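PDB 6JMB: ofchtiv-allosamidin from Ostrinia furnacalis, which probably hydrolyses the beta-1,4 linkages of chitin, as a group IV insect chitinase of glycosyl hydrolase family 18, and binds the inhibitor allosamidin. Local coordinates for residues Met112-Asn117 / Asp155-Leu160; Asp186-Met191 / Gln231-Ala236; Leu243-Pro248 / Val331-Ser336. All coordinates share one frame; numbering follows the deposited sequence.

Interaction 1: Met112-Asn117 / Asp155-Leu160; sequences MILEYN and DNYGLL
I113 and L114, which meet L159 and Y157 across this contact, ride on the last turn of helix 99-116, where the backbone bond from Y116 N to M112 O closes the turn at 3.1 Å. N117 then leaves helical geometry in a Schellman motif, its positive phi (70°) turning the chain away towards strand 120-124. No hydrogen bond joins 112-117 to 155-160; the two are held by carbon against carbon. The inner pair is I113 and L159. With chi1 at -75°, the I113 methyl CG2 lies anti to the backbone N and reaches the forked end of the leucine, 3.7 Å from L159 CD2. The same methyl is 3.9 Å from L159 CD1, so a single carbon rests against both prongs while the two side chains run alongside one another, pointing opposite ways. I113 also packs on V80 and F118, and L159 on L110, which ties this pair to the buried layer between barrel strands and outer helices. Further out, L114 and Y157 cross at about a right angle, and L114 CD1 approaches Y157 CE2 obliquely at 4.2 Å. Both residues are exposed, and Y157 also touches L110. Beyond G158, the loop runs into strand 160-165, where L160 bonds through its backbone to D119 and to L121 of the adjoining strand 120-124. The contact thus joins the end of one outer helix of the TIM barrel to the link between the next helix and its strand. Because it is made entirely of apolar groups without directional bonds, its hold comes from close carbon packing on the inside, grading into a looser leucine-tyrosine touch at the surface.

Interaction 2: Asp186-Met191 / Gln231-Ala236; sequences DYIGVM and QYWLSA. With AMI (allosamizoline), chain C.
W233 reaches from helix 226-235 to I188 and V190 on strand 187-190, and its indole carries the whole contact. From CB, a chi1 of -80° sets CG anti to the carbonyl carbon and lays the ring against the strand. CD1 comes first, 3.9 Å from V190 CG1. This methyl, itself anti to its own backbone N, stands over one face of the indole, 4.2 Å from the centroid of the W233 five-membered ring and 28° off its normal, a CH-pi contact. NE1 also lies near the valine methyl, but its N-H is spent on A167 O, with a weak second bond to S166 O; this buried nitrogen is therefore satisfied, and the bond holds the indole in this orientation. On the six-membered ring, CZ3 is 4.0 Å from I188 CD1, the two side chains crossing at about a right angle. One residue past V190, M191 belongs to the inhibitor pocket, and its SD lies 3.4 Å from C7 of the allosamizoline. The indole is thus wedged between helix and barrel wall: V165 of strand 160-165 lies beside it, with A172 of helix 169-175 and V178 of helix 178-184 packing around it.

Interaction 3: Leu243-Pro248 / Val331-Ser336; sequences LVMGVP and VEYANS
M245 meets Y333 and A334 in the tight part of this contact, with its sulfur as the one atom that does the touching. The side chain leaves strand 243-256 extended, CG anti to the backbone N (chi1 -167°), and bends only at its last torsion. This carries SD up to helix 324-336, where it lies 3.9 Å from Y333 CD1 and 4.3 Å from A334 CB. The tyrosine is crossed at about a right angle, and the sulfur stands 5.1 Å from the centroid of the Y333 ring, 73° off the ring normal: a Met-aromatic contact of oblique geometry. The small A334 lets the backbones come close, M245 CA and A334 CA being 7.0 Å apart. In the TIM barrel of family 18, this is an outer helix lying against its barrel strand. Strand 243-256 runs parallel to 187-190 and to 341-345, and the helix leads into the latter, so that strand, helix and strand form a beta-alpha-beta crossover; the long stretch between strand 243-256 and the helix, rich in antiparallel strands, is consistent with the insertion domain of many chitinases of this family. Away from the sulfur, the fit slackens. V247 and V331 stay beyond contact distance of the opposite segment and pack instead on helix 362-373, V247 against I367 and V331 against V370 and L371. The tyrosine's far end is polar yet held: Y333 OH is hydrogen-bonded to N227 OD1 and Q231 NE2, which links the ring to helix 226-235. On the solvent side, the exposed S336 turns its hydroxyl back on its own helix, with S336 OG donating to Y333 O at 2.7 Å, the donor tilted 21° from the carbonyl plane.

Overall arrangement
Interactions 2 and 3 are buried and share a wall: strands 187-190 and 243-256 are barrel neighbours, with V190 O 2.9 Å from G246 N, and L234 and L243 pack together where helix 226-235 precedes the second strand. Helices 226-235 and 324-336 are joined too. Interaction 1 lies farther out, its centre about 25 Å from that of interaction 2, and is half exposed; it meets interaction 2 where L160 touches D186, and R151 bridges D155 and D186. All three lack cross-segment hydrogen bonds, but aliphatic and leucine-tyrosine packing in interaction 1 gives way to indole and methionine-tyrosine contacts nearer the core, with only segment 186-191, through M191, reaching the inhibitor.

Interaction 1: Met112-Asn117 / Asp155-Leu160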
loop_
_atom_site.group_PDB
_atom_site.type_symbol
_atom_site.label_atom_id
_atom_site.label_comp_id
_atom_site.label_asym_id
_atom_site.label_seq_id
_atom_site.Cartn_x
_atom_site.Cartn_y
_atom_site.Cartn_z
ATOM N N MET A 112 17.036 -0.821 -15.803
ATOM C CA MET A 112 17.100 -0.145 -14.508
ATOM C C MET A 112 17.292 -1.145 -13.377
ATOM O O MET A 112 18.098 -0.920 -12.464
ATOM C CB MET A 112 15.828 0.679 -14.290
ATOM C CG MET A 112 15.683 1.851 -15.256
ATOM S SD MET A 112 14.187 2.826 -14.982
ATOM C CE MET A 112 14.664 3.769 -13.536
ATOM N N ILE A 113 16.576 -2.267 -13.431
ATOM C CA ILE A 113 16.687 -3.278 -12.385
ATOM C C ILE A 113 18.123 -3.789 -12.277
ATOM O O ILE A 113 18.694 -3.871 -11.181
ATOM C CB ILE A 113 15.674 -4.408 -12.644
ATOM C CG1 ILE A 113 14.264 -3.924 -12.282
ATOM C CG2 ILE A 113 16.054 -5.680 -11.886
ATOM C CD1 ILE A 113 13.157 -4.762 -12.887
ATOM N N LEU A 114 18.736 -4.119 -13.412
ATOM C CA LEU A 114 20.081 -4.685 -13.375
ATOM C C LEU A 114 21.126 -3.633 -13.027
ATOM O O LEU A 114 22.040 -3.904 -12.239
ATOM C CB LEU A 114 20.407 -5.359 -14.708
ATOM C CG LEU A 114 19.541 -6.577 -15.051
ATOM C CD1 LEU A 114 19.817 -7.072 -16.469
ATOM C CD2 LEU A 114 19.765 -7.698 -14.040
ATOM N N GLU A 115 21.007 -2.428 -13.586
ATOM C CA GLU A 115 22.049 -1.430 -13.363
ATOM C C GLU A 115 22.060 -0.927 -11.925
ATOM O O GLU A 115 23.123 -0.575 -11.403
ATOM C CB GLU A 115 21.933 -0.283 -14.366
ATOM C CG GLU A 115 20.846 0.721 -14.080
ATOM C CD GLU A 115 20.770 1.799 -15.143
ATOM O OE1 GLU A 115 21.775 2.510 -15.322
ATOM O OE2 GLU A 115 19.707 1.931 -15.794
ATOM N N TYR A 116 20.907 -0.912 -11.263
ATOM C CA TYR A 116 20.814 -0.426 -9.894
ATOM C C TYR A 116 20.751 -1.549 -8.872
ATOM O O TYR A 116 20.634 -1.271 -7.679
ATOM C CB TYR A 116 19.624 0.534 -9.747
ATOM C CG TYR A 116 19.752 1.745 -10.650
ATOM C CD1 TYR A 116 20.827 2.618 -10.523
ATOM C CD2 TYR A 116 18.815 2.004 -11.641
ATOM C CE1 TYR A 116 20.957 3.719 -11.359
ATOM C CE2 TYR A 116 18.938 3.104 -12.484
ATOM C CZ TYR A 116 20.014 3.954 -12.332
ATOM O OH TYR A 116 20.149 5.049 -13.161
ATOM N N ASN A 117 20.836 -2.804 -9.317
ATOM C CA ASN A 117 20.907 -3.980 -8.448
ATOM C C ASN A 117 19.600 -4.266 -7.703
ATOM O O ASN A 117 19.617 -4.752 -6.565
ATOM C CB ASN A 117 22.101 -3.933 -7.484
ATOM C CG ASN A 117 22.447 -5.295 -6.933
ATOM O OD1 ASN A 117 22.327 -6.306 -7.627
ATOM N ND2 ASN A 117 22.865 -5.334 -5.674
ATOM N N ASP A 155 12.520 -14.471 -16.102
ATOM C CA ASP A 155 12.981 -15.804 -15.730
ATOM C C ASP A 155 14.387 -16.096 -16.239
ATOM O O ASP A 155 15.067 -16.964 -15.680
ATOM C CB ASP A 155 11.989 -16.866 -16.206
ATOM C CG ASP A 155 10.865 -17.108 -15.208
ATOM O OD1 ASP A 155 10.916 -16.551 -14.089
ATOM O OD2 ASP A 155 9.931 -17.868 -15.543
ATOM N N ASN A 156 14.844 -15.391 -17.276
ATOM C CA ASN A 156 16.227 -15.535 -17.722
ATOM C C ASN A 156 17.223 -14.986 -16.710
ATOM O O ASN A 156 18.411 -15.312 -16.787
ATOM C CB ASN A 156 16.425 -14.836 -19.064
ATOM C CG ASN A 156 15.628 -15.482 -20.175
ATOM O OD1 ASN A 156 15.642 -16.703 -20.335
ATOM N ND2 ASN A 156 14.912 -14.667 -20.944
ATOM N N TYR A 157 16.767 -14.166 -15.762
ATOM C CA TYR A 157 17.646 -13.529 -14.796
ATOM C C TYR A 157 17.301 -13.855 -13.347
ATOM O O TYR A 157 17.961 -13.335 -12.439
ATOM C CB TYR A 157 17.640 -12.005 -14.999
ATOM C CG TYR A 157 17.940 -11.567 -16.425
ATOM C CD1 TYR A 157 16.923 -11.421 -17.357
ATOM C CD2 TYR A 157 19.241 -11.289 -16.831
ATOM C CE1 TYR A 157 17.187 -11.021 -18.660
ATOM C CE2 TYR A 157 19.517 -10.881 -18.129
ATOM C CZ TYR A 157 18.486 -10.750 -19.039
ATOM O OH TYR A 157 18.755 -10.346 -20.332
ATOM N N GLY A 158 16.290 -14.683 -13.098
ATOM C CA GLY A 158 15.902 -14.992 -11.733
ATOM C C GLY A 158 15.261 -13.845 -10.980
ATOM O O GLY A 158 15.320 -13.811 -9.747
ATOM N N LEU A 159 14.643 -12.906 -11.691
ATOM C CA LEU A 159 14.079 -11.712 -11.079
ATOM C C LEU A 159 12.639 -11.944 -10.632
ATOM O O LEU A 159 11.913 -12.764 -11.199
ATOM C CB LEU A 159 14.122 -10.554 -12.077
ATOM C CG LEU A 159 15.535 -10.064 -12.399
ATOM C CD1 LEU A 159 15.497 -9.141 -13.597
ATOM C CD2 LEU A 159 16.155 -9.360 -11.196
ATOM N N LEU A 160 12.237 -11.201 -9.603
ATOM C CA LEU A 160 10.878 -11.263 -9.088
ATOM C C LEU A 160 9.961 -10.347 -9.888
ATOM O O LEU A 160 10.385 -9.319 -10.424
ATOM C CB LEU A 160 10.851 -10.819 -7.624
ATOM C CG LEU A 160 11.609 -11.706 -6.636
ATOM C CD1 LEU A 160 11.698 -11.032 -5.276
ATOM C CD2 LEU A 160 10.930 -13.057 -6.520
#

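Interaction 2: Asp186-Met191 / Gln231-Ala236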
loop_
_atom_site.group_PDB
_atom_site.type_symbol
_atom_site.label_atom_id
_atom_site.label_comp_id
_atom_site.label_asym_id
_atom_site.label_seq_id
_atom_site.Cartn_x
_atom_site.Cartn_y
_atom_site.Cartn_z
ATOM N N ASP A 186 5.054 -13.537 -8.518
ATOM C CA ASP A 186 5.483 -14.199 -7.293
ATOM C C ASP A 186 4.457 -14.026 -6.182
ATOM O O ASP A 186 4.226 -14.949 -5.393
ATOM C CB ASP A 186 6.852 -13.668 -6.885
ATOM C CG ASP A 186 7.930 -14.112 -7.840
ATOM O OD1 ASP A 186 8.376 -15.274 -7.725
ATOM O OD2 ASP A 186 8.303 -13.330 -8.735
ATOM N N TYR A 187 3.827 -12.855 -6.106
ATOM C CA TYR A 187 2.721 -12.643 -5.183
ATOM C C TYR A 187 1.949 -11.409 -5.615
ATOM O O TYR A 187 2.424 -10.599 -6.423
ATOM C CB TYR A 187 3.170 -12.513 -3.716
ATOM C CG TYR A 187 4.186 -11.430 -3.457
ATOM C CD1 TYR A 187 3.802 -10.091 -3.375
ATOM C CD2 TYR A 187 5.531 -11.742 -3.278
ATOM C CE1 TYR A 187 4.738 -9.096 -3.128
ATOM C CE2 TYR A 187 6.471 -10.754 -3.033
ATOM C CZ TYR A 187 6.068 -9.432 -2.965
ATOM O OH TYR A 187 7.002 -8.446 -2.733
ATOM N N ILE A 188 0.745 -11.298 -5.063
ATOM C CA ILE A 188 -0.155 -10.172 -5.279
ATOM C C ILE A 188 -0.273 -9.408 -3.967
ATOM O O ILE A 188 -0.704 -9.965 -2.948
ATOM C CB ILE A 188 -1.536 -10.658 -5.741
ATOM C CG1 ILE A 188 -1.444 -11.324 -7.112
ATOM C CG2 ILE A 188 -2.514 -9.504 -5.787
ATOM C CD1 ILE A 188 -2.768 -11.870 -7.604
ATOM N N GLY A 189 0.111 -8.135 -3.986
ATOM C CA GLY A 189 -0.090 -7.277 -2.835
ATOM C C GLY A 189 -1.448 -6.613 -2.917
ATOM O O GLY A 189 -1.634 -5.691 -3.712
ATOM N N VAL A 190 -2.414 -7.082 -2.134
ATOM C CA VAL A 190 -3.764 -6.532 -2.193
ATOM C C VAL A 190 -3.817 -5.290 -1.313
ATOM O O VAL A 190 -3.476 -5.341 -0.127
ATOM C CB VAL A 190 -4.808 -7.571 -1.761
ATOM C CG1 VAL A 190 -6.208 -7.025 -1.961
ATOM C CG2 VAL A 190 -4.626 -8.867 -2.547
ATOM N N MET A 191 -4.231 -4.168 -1.895
ATOM C CA MET A 191 -4.198 -2.879 -1.194
ATOM C C MET A 191 -5.459 -2.713 -0.344
ATOM O O MET A 191 -6.366 -1.932 -0.645
ATOM C CB MET A 191 -4.014 -1.735 -2.182
ATOM C CG MET A 191 -2.653 -1.744 -2.856
ATOM S SD MET A 191 -2.346 -0.270 -3.855
ATOM C CE MET A 191 -3.332 -0.638 -5.305
ATOM N N GLN A 231 -11.426 -12.272 1.017
ATOM C CA GLN A 231 -12.232 -13.413 0.606
ATOM C C GLN A 231 -12.575 -13.346 -0.876
ATOM O O GLN A 231 -12.652 -14.394 -1.529
ATOM C CB GLN A 231 -13.478 -13.540 1.483
ATOM C CG GLN A 231 -13.167 -13.787 2.962
ATOM C CD GLN A 231 -12.256 -14.978 3.179
ATOM O OE1 GLN A 231 -12.496 -16.062 2.646
ATOM N NE2 GLN A 231 -11.195 -14.783 3.961
ATOM N N TYR A 232 -12.753 -12.142 -1.434
ATOM C CA TYR A 232 -12.954 -12.045 -2.878
ATOM C C TYR A 232 -11.747 -12.591 -3.637
ATOM O O TYR A 232 -11.890 -13.431 -4.536
ATOM C CB TYR A 232 -13.252 -10.609 -3.336
ATOM C CG TYR A 232 -13.173 -10.576 -4.845
ATOM C CD1 TYR A 232 -14.167 -11.170 -5.611
ATOM C CD2 TYR A 232 -12.064 -10.051 -5.501
ATOM C CE1 TYR A 232 -14.082 -11.211 -6.986
ATOM C CE2 TYR A 232 -11.972 -10.087 -6.884
ATOM C CZ TYR A 232 -12.985 -10.673 -7.614
ATOM O OH TYR A 232 -12.893 -10.721 -8.985
ATOM N N TRP A 233 -10.545 -12.124 -3.290
ATOM C CA TRP A 233 -9.356 -12.532 -4.030
ATOM C C TRP A 233 -9.112 -14.028 -3.905
ATOM O O TRP A 233 -8.765 -14.688 -4.893
ATOM C CB TRP A 233 -8.141 -11.694 -3.615
ATOM C CG TRP A 233 -8.163 -10.356 -4.295
ATOM C CD1 TRP A 233 -8.799 -9.223 -3.868
ATOM C CD2 TRP A 233 -7.566 -10.029 -5.557
ATOM N NE1 TRP A 233 -8.624 -8.206 -4.785
ATOM C CE2 TRP A 233 -7.866 -8.677 -5.825
ATOM C CE3 TRP A 233 -6.793 -10.747 -6.479
ATOM C CZ2 TRP A 233 -7.432 -8.035 -6.977
ATOM C CZ3 TRP A 233 -6.360 -10.105 -7.626
ATOM C CH2 TRP A 233 -6.675 -8.760 -7.862
ATOM N N LEU A 234 -9.323 -14.595 -2.713
ATOM C CA LEU A 234 -9.202 -16.041 -2.558
ATOM C C LEU A 234 -10.231 -16.765 -3.418
ATOM O O LEU A 234 -9.906 -17.731 -4.122
ATOM C CB LEU A 234 -9.371 -16.428 -1.087
ATOM C CG LEU A 234 -8.264 -15.993 -0.130
ATOM C CD1 LEU A 234 -8.675 -16.275 1.315
ATOM C CD2 LEU A 234 -6.955 -16.688 -0.455
ATOM N N SER A 235 -11.478 -16.293 -3.394
ATOM C CA SER A 235 -12.545 -16.974 -4.121
ATOM C C SER A 235 -12.390 -16.849 -5.630
ATOM O O SER A 235 -12.895 -17.705 -6.370
ATOM C CB SER A 235 -13.909 -16.433 -3.687
ATOM O OG SER A 235 -14.164 -15.157 -4.248
ATOM N N ALA A 236 -11.704 -15.814 -6.104
ATOM C CA ALA A 236 -11.540 -15.566 -7.528
ATOM C C ALA A 236 -10.302 -16.233 -8.112
ATOM O O ALA A 236 -10.052 -16.095 -9.315
ATOM C CB ALA A 236 -11.514 -14.061 -7.806
HETATM C C1 AMI C . -1.114 3.142 -2.527
HETATM C C2 AMI C . -0.527 3.517 -3.946
HETATM C C3 AMI C . 0.215 4.737 -3.711
HETATM C C4 AMI C . -0.565 5.461 -2.538
HETATM C C5 AMI C . -0.759 4.351 -1.618
HETATM C C6 AMI C . -1.869 4.625 -0.538
HETATM C C7 AMI C . 0.350 1.623 -3.215
HETATM C C8 AMI C . 1.882 -0.009 -4.427
HETATM C C9 AMI C . 1.166 -0.478 -2.012
HETATM N N2 AMI C . 0.225 2.507 -4.297
HETATM N N7 AMI C . 1.133 0.381 -3.225
HETATM O O3 AMI C . 0.307 5.511 -4.906
HETATM O O4 AMI C . 0.174 6.463 -1.854
HETATM O O6 AMI C . -3.059 4.997 -1.203
HETATM O O7 AMI C . -0.347 1.992 -2.104
#

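Interaction 3: Leu243-Pro248 / Val331-Ser336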
loop_
_atom_site.group_PDB
_atom_site.type_symbol
_atom_site.label_atom_id
_atom_site.label_comp_id
_atom_site.label_asym_id
_atom_site.label_seq_id
_atom_site.Cartn_x
_atom_site.Cartn_y
_atom_site.Cartn_z
ATOM N N LEU A 243 -1.220 -14.408 -1.862
ATOM C CA LEU A 243 -2.015 -13.270 -1.412
ATOM C C LEU A 243 -1.298 -12.633 -0.231
ATOM O O LEU A 243 -1.203 -13.230 0.847
ATOM C CB LEU A 243 -3.422 -13.709 -1.017
ATOM C CG LEU A 243 -4.508 -12.620 -1.007
ATOM C CD1 LEU A 243 -5.878 -13.260 -0.878
ATOM C CD2 LEU A 243 -4.332 -11.585 0.099
ATOM N N VAL A 244 -0.804 -11.420 -0.434
ATOM C CA VAL A 244 -0.128 -10.655 0.605
ATOM C C VAL A 244 -1.050 -9.505 0.977
ATOM O O VAL A 244 -1.429 -8.698 0.117
ATOM C CB VAL A 244 1.245 -10.159 0.132
ATOM C CG1 VAL A 244 1.954 -9.410 1.249
ATOM C CG2 VAL A 244 2.098 -11.334 -0.342
ATOM N N MET A 245 -1.434 -9.440 2.243
ATOM C CA MET A 245 -2.502 -8.548 2.674
ATOM C C MET A 245 -1.934 -7.188 3.059
ATOM O O MET A 245 -1.080 -7.094 3.948
ATOM C CB MET A 245 -3.244 -9.159 3.858
ATOM C CG MET A 245 -4.548 -8.450 4.159
ATOM S SD MET A 245 -5.332 -9.069 5.660
ATOM C CE MET A 245 -4.521 -8.055 6.892
ATOM N N GLY A 246 -2.424 -6.138 2.406
ATOM C CA GLY A 246 -1.944 -4.801 2.702
ATOM C C GLY A 246 -2.487 -4.263 4.014
ATOM O O GLY A 246 -3.617 -4.550 4.418
ATOM N N VAL A 247 -1.651 -3.473 4.686
ATOM C CA VAL A 247 -2.051 -2.705 5.869
ATOM C C VAL A 247 -1.491 -1.297 5.752
ATOM O O VAL A 247 -0.444 -1.066 5.133
ATOM C CB VAL A 247 -1.553 -3.354 7.183
ATOM C CG1 VAL A 247 -2.123 -4.761 7.338
ATOM C CG2 VAL A 247 -0.023 -3.375 7.237
ATOM N N PRO A 248 -2.195 -0.321 6.335
ATOM C CA PRO A 248 -1.745 1.076 6.233
ATOM C C PRO A 248 -0.981 1.554 7.459
ATOM O O PRO A 248 -1.365 1.259 8.594
ATOM C CB PRO A 248 -3.068 1.838 6.111
ATOM C CG PRO A 248 -4.009 1.034 6.994
ATOM C CD PRO A 248 -3.560 -0.421 6.897
ATOM N N VAL A 331 -3.033 -8.853 11.488
ATOM C CA VAL A 331 -2.090 -9.930 11.207
ATOM C C VAL A 331 -2.642 -11.264 11.695
ATOM O O VAL A 331 -2.426 -12.308 11.065
ATOM C CB VAL A 331 -0.696 -9.605 11.772
ATOM C CG1 VAL A 331 0.296 -10.703 11.401
ATOM C CG2 VAL A 331 -0.214 -8.266 11.229
ATOM N N GLU A 332 -3.383 -11.252 12.806
ATOM C CA GLU A 332 -4.047 -12.473 13.257
ATOM C C GLU A 332 -5.052 -12.966 12.224
ATOM O O GLU A 332 -5.158 -14.174 11.974
ATOM C CB GLU A 332 -4.697 -12.246 14.626
ATOM C CG GLU A 332 -3.659 -12.180 15.744
ATOM C CD GLU A 332 -4.221 -11.754 17.082
ATOM O OE1 GLU A 332 -5.366 -11.253 17.131
ATOM O OE2 GLU A 332 -3.502 -11.913 18.091
ATOM N N TYR A 333 -5.785 -12.043 11.600
ATOM C CA TYR A 333 -6.688 -12.408 10.514
ATOM C C TYR A 333 -5.923 -13.057 9.364
ATOM O O TYR A 333 -6.327 -14.106 8.843
ATOM C CB TYR A 333 -7.451 -11.164 10.041
ATOM C CG TYR A 333 -8.344 -11.430 8.853
ATOM C CD1 TYR A 333 -7.857 -11.317 7.557
ATOM C CD2 TYR A 333 -9.663 -11.815 9.024
ATOM C CE1 TYR A 333 -8.658 -11.579 6.464
ATOM C CE2 TYR A 333 -10.479 -12.078 7.931
ATOM C CZ TYR A 333 -9.963 -11.955 6.654
ATOM O OH TYR A 333 -10.751 -12.224 5.557
ATOM N N ALA A 334 -4.812 -12.440 8.948
ATOM C CA ALA A 334 -4.011 -12.999 7.866
ATOM C C ALA A 334 -3.495 -14.386 8.226
ATOM O O ALA A 334 -3.519 -15.300 7.390
ATOM C CB ALA A 334 -2.853 -12.054 7.539
ATOM N N ASN A 335 -3.029 -14.564 9.466
ATOM C CA ASN A 335 -2.584 -15.884 9.906
ATOM C C ASN A 335 -3.718 -16.898 9.827
ATOM O O ASN A 335 -3.506 -18.045 9.418
ATOM C CB ASN A 335 -2.069 -15.807 11.346
ATOM C CG ASN A 335 -0.687 -15.201 11.450
ATOM O OD1 ASN A 335 0.042 -15.115 10.463
ATOM N ND2 ASN A 335 -0.310 -14.798 12.663
ATOM N N SER A 336 -4.932 -16.489 10.210
ATOM C CA SER A 336 -6.049 -17.430 10.254
ATOM C C SER A 336 -6.414 -17.944 8.868
ATOM O O SER A 336 -6.942 -19.053 8.739
ATOM C CB SER A 336 -7.256 -16.800 10.953
ATOM O OG SER A 336 -7.883 -15.830 10.132
#